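Local coordinates for protein gamma-glutamyltransferase 1 Threonine peptidase. MEROPS family T03 (Pseudomonas nitroreducens, PDB 7D9E) that transfers gamma-glutamyl groups from glutathione and other gamma-glutamyl compounds to amino acids and peptides, or hydrolyses glutathione to glutamate and cysteinylglycine, at residues V85-G90 and Q103-V108. Numbering follows the deposited sequence.
Sequences VSLVLG and QVLNNV
L87 and L89 of strand segment 85-90 face V104 and L105 of helix segment 103-108; the two axes run nearly antiparallel, at 151°, and come within 10.6 Å of each other. All four side chains are buried, and they meet only through methyl groups. CD2 of L87 lies 3.9 Å from CD2 of L105, the two leucine side chains crossing at a slant. CD1 of L89 meets CG1 of V104 at 3.9 Å, and here the side chains pass each other in opposite directions. The same L89 methyl is also 4.4 Å from CD2 of L105, which therefore touches both strand leucines. The CB of L105 points neither at the strand nor away from it, but the side-chain end comes nearer. L89 holds CG between its backbone N and carbonyl carbon (chi1 77°), whereas L87 has CG opposite its backbone N (chi1 -172°). Both CB atoms point to the helix; the different rotations carry the L87 tip to L105 and the L89 tip to V104.

V88 lies on the other face and packs on A13 and S15 of strand 13-19. L87 and L105 both touch V79 of strand 77-81, which joins the neighbouring strand to this apolar layer. S86 and L87 are both opposite V79 in a classic beta bulge. N106 turns from the strand: its ND2 is hydrogen-bonded to Y299 OH of the other chain, and its OD1 to a glycerol, probably from the crystallisation liquor.

Helix 97-109 starts at I97, in the pocket of the bound 6-diazenyl-5-oxo-L-norleucine (DON), but the V104 side chain is about 12 Å from G93 of that pocket. One face of strand 84-90 meets the helix and the other strand 13-19 of the second sheet, consistent with the alpha-beta-beta-alpha sandwich of Ntn hydrolases.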
loop_
_atom_site.group_PDB
_atom_site.type_symbol
_atom_site.label_atom_id
_atom_site.label_comp_id
_atom_site.label_asym_id
_atom_site.label_seq_id
_atom_site.Cartn_x
_atom_site.Cartn_y
_atom_site.Cartn_z
ATOM N N VAL B 85 -11.482 -11.332 14.826
ATOM C CA VAL B 85 -10.605 -11.314 13.670
ATOM C C VAL B 85 -10.432 -12.729 13.141
ATOM O O VAL B 85 -10.231 -13.683 13.900
ATOM C CB VAL B 85 -9.256 -10.705 14.078
ATOM C CG1 VAL B 85 -8.245 -10.852 12.966
ATOM C CG2 VAL B 85 -9.441 -9.242 14.449
ATOM N N SER B 86 -10.493 -12.856 11.824
ATOM C CA SER B 86 -10.251 -14.121 11.149
ATOM C C SER B 86 -9.100 -14.050 10.159
ATOM O O SER B 86 -8.430 -15.065 9.965
ATOM C CB SER B 86 -11.509 -14.590 10.416
ATOM O OG SER B 86 -11.969 -13.611 9.511
ATOM N N LEU B 87 -8.841 -12.895 9.538
ATOM C CA LEU B 87 -7.760 -12.802 8.568
ATOM C C LEU B 87 -7.271 -11.371 8.516
ATOM O O LEU B 87 -8.083 -10.447 8.458
ATOM C CB LEU B 87 -8.246 -13.242 7.180
ATOM C CG LEU B 87 -7.162 -13.381 6.099
ATOM C CD1 LEU B 87 -6.260 -14.562 6.415
ATOM C CD2 LEU B 87 -7.806 -13.526 4.721
ATOM N N VAL B 88 -5.955 -11.187 8.540
ATOM C CA VAL B 88 -5.342 -9.867 8.437
ATOM C C VAL B 88 -4.389 -9.934 7.263
ATOM O O VAL B 88 -3.587 -10.870 7.182
ATOM C CB VAL B 88 -4.578 -9.501 9.719
ATOM C CG1 VAL B 88 -4.102 -8.056 9.652
ATOM C CG2 VAL B 88 -5.469 -9.691 10.948
ATOM N N LEU B 89 -4.507 -8.986 6.335
ATOM C CA LEU B 89 -3.670 -9.065 5.153
ATOM C C LEU B 89 -3.532 -7.716 4.465
ATOM O O LEU B 89 -4.346 -6.813 4.633
ATOM C CB LEU B 89 -4.164 -10.119 4.149
ATOM C CG LEU B 89 -5.378 -9.799 3.270
ATOM C CD1 LEU B 89 -5.548 -10.880 2.195
ATOM C CD2 LEU B 89 -6.658 -9.693 4.062
ATOM N N GLY B 90 -2.479 -7.629 3.662
ATOM C CA GLY B 90 -2.238 -6.464 2.829
ATOM C C GLY B 90 -0.997 -6.718 2.011
ATOM O O GLY B 90 -0.324 -7.747 2.165
ATOM N N GLN B 103 -7.606 -11.710 -5.108
ATOM C CA GLN B 103 -7.230 -13.073 -5.460
ATOM C C GLN B 103 -6.941 -13.892 -4.214
ATOM O O GLN B 103 -7.398 -15.027 -4.100
ATOM C CB GLN B 103 -6.036 -13.059 -6.420
ATOM C CG GLN B 103 -6.457 -12.654 -7.843
ATOM C CD GLN B 103 -5.278 -12.330 -8.732
ATOM O OE1 GLN B 103 -4.775 -13.198 -9.465
ATOM N NE2 GLN B 103 -4.825 -11.085 -8.679
ATOM N N VAL B 104 -6.218 -13.326 -3.251
ATOM C CA VAL B 104 -5.948 -14.084 -2.037
ATOM C C VAL B 104 -7.250 -14.414 -1.307
ATOM O O VAL B 104 -7.425 -15.536 -0.804
ATOM C CB VAL B 104 -4.929 -13.369 -1.137
ATOM C CG1 VAL B 104 -4.775 -14.096 0.197
ATOM C CG2 VAL B 104 -3.562 -13.267 -1.824
ATOM N N LEU B 105 -8.177 -13.445 -1.227
ATOM C CA LEU B 105 -9.465 -13.709 -0.586
ATOM C C LEU B 105 -10.221 -14.810 -1.317
ATOM O O LEU B 105 -10.836 -15.685 -0.685
ATOM C CB LEU B 105 -10.304 -12.430 -0.530
ATOM C CG LEU B 105 -9.767 -11.340 0.386
ATOM C CD1 LEU B 105 -10.586 -10.060 0.168
ATOM C CD2 LEU B 105 -9.830 -11.747 1.839
ATOM N N ASN B 106 -10.219 -14.766 -2.653
ATOM C CA ASN B 106 -10.867 -15.839 -3.404
ATOM C C ASN B 106 -10.225 -17.188 -3.085
ATOM O O ASN B 106 -10.921 -18.192 -2.927
ATOM C CB ASN B 106 -10.758 -15.591 -4.908
ATOM C CG ASN B 106 -11.567 -14.388 -5.364
ATOM O OD1 ASN B 106 -12.400 -13.865 -4.636
ATOM N ND2 ASN B 106 -11.365 -14.008 -6.609
ATOM N N ASN B 107 -8.902 -17.215 -2.973
ATOM C CA ASN B 107 -8.198 -18.472 -2.718
ATOM C C ASN B 107 -8.545 -19.037 -1.349
ATOM O O ASN B 107 -8.712 -20.257 -1.199
ATOM C CB ASN B 107 -6.701 -18.201 -2.830
ATOM C CG ASN B 107 -6.296 -17.825 -4.231
ATOM O OD1 ASN B 107 -7.108 -17.906 -5.158
ATOM N ND2 ASN B 107 -5.042 -17.426 -4.407
ATOM N N VAL B 108 -8.648 -18.170 -0.342
ATOM C CA VAL B 108 -8.996 -18.614 1.004
ATOM C C VAL B 108 -10.470 -18.986 1.103
ATOM O O VAL B 108 -10.816 -20.034 1.653
ATOM C CB VAL B 108 -8.628 -17.519 2.026
ATOM C CG1 VAL B 108 -9.186 -17.861 3.397
ATOM C CG2 VAL B 108 -7.131 -17.308 2.086
#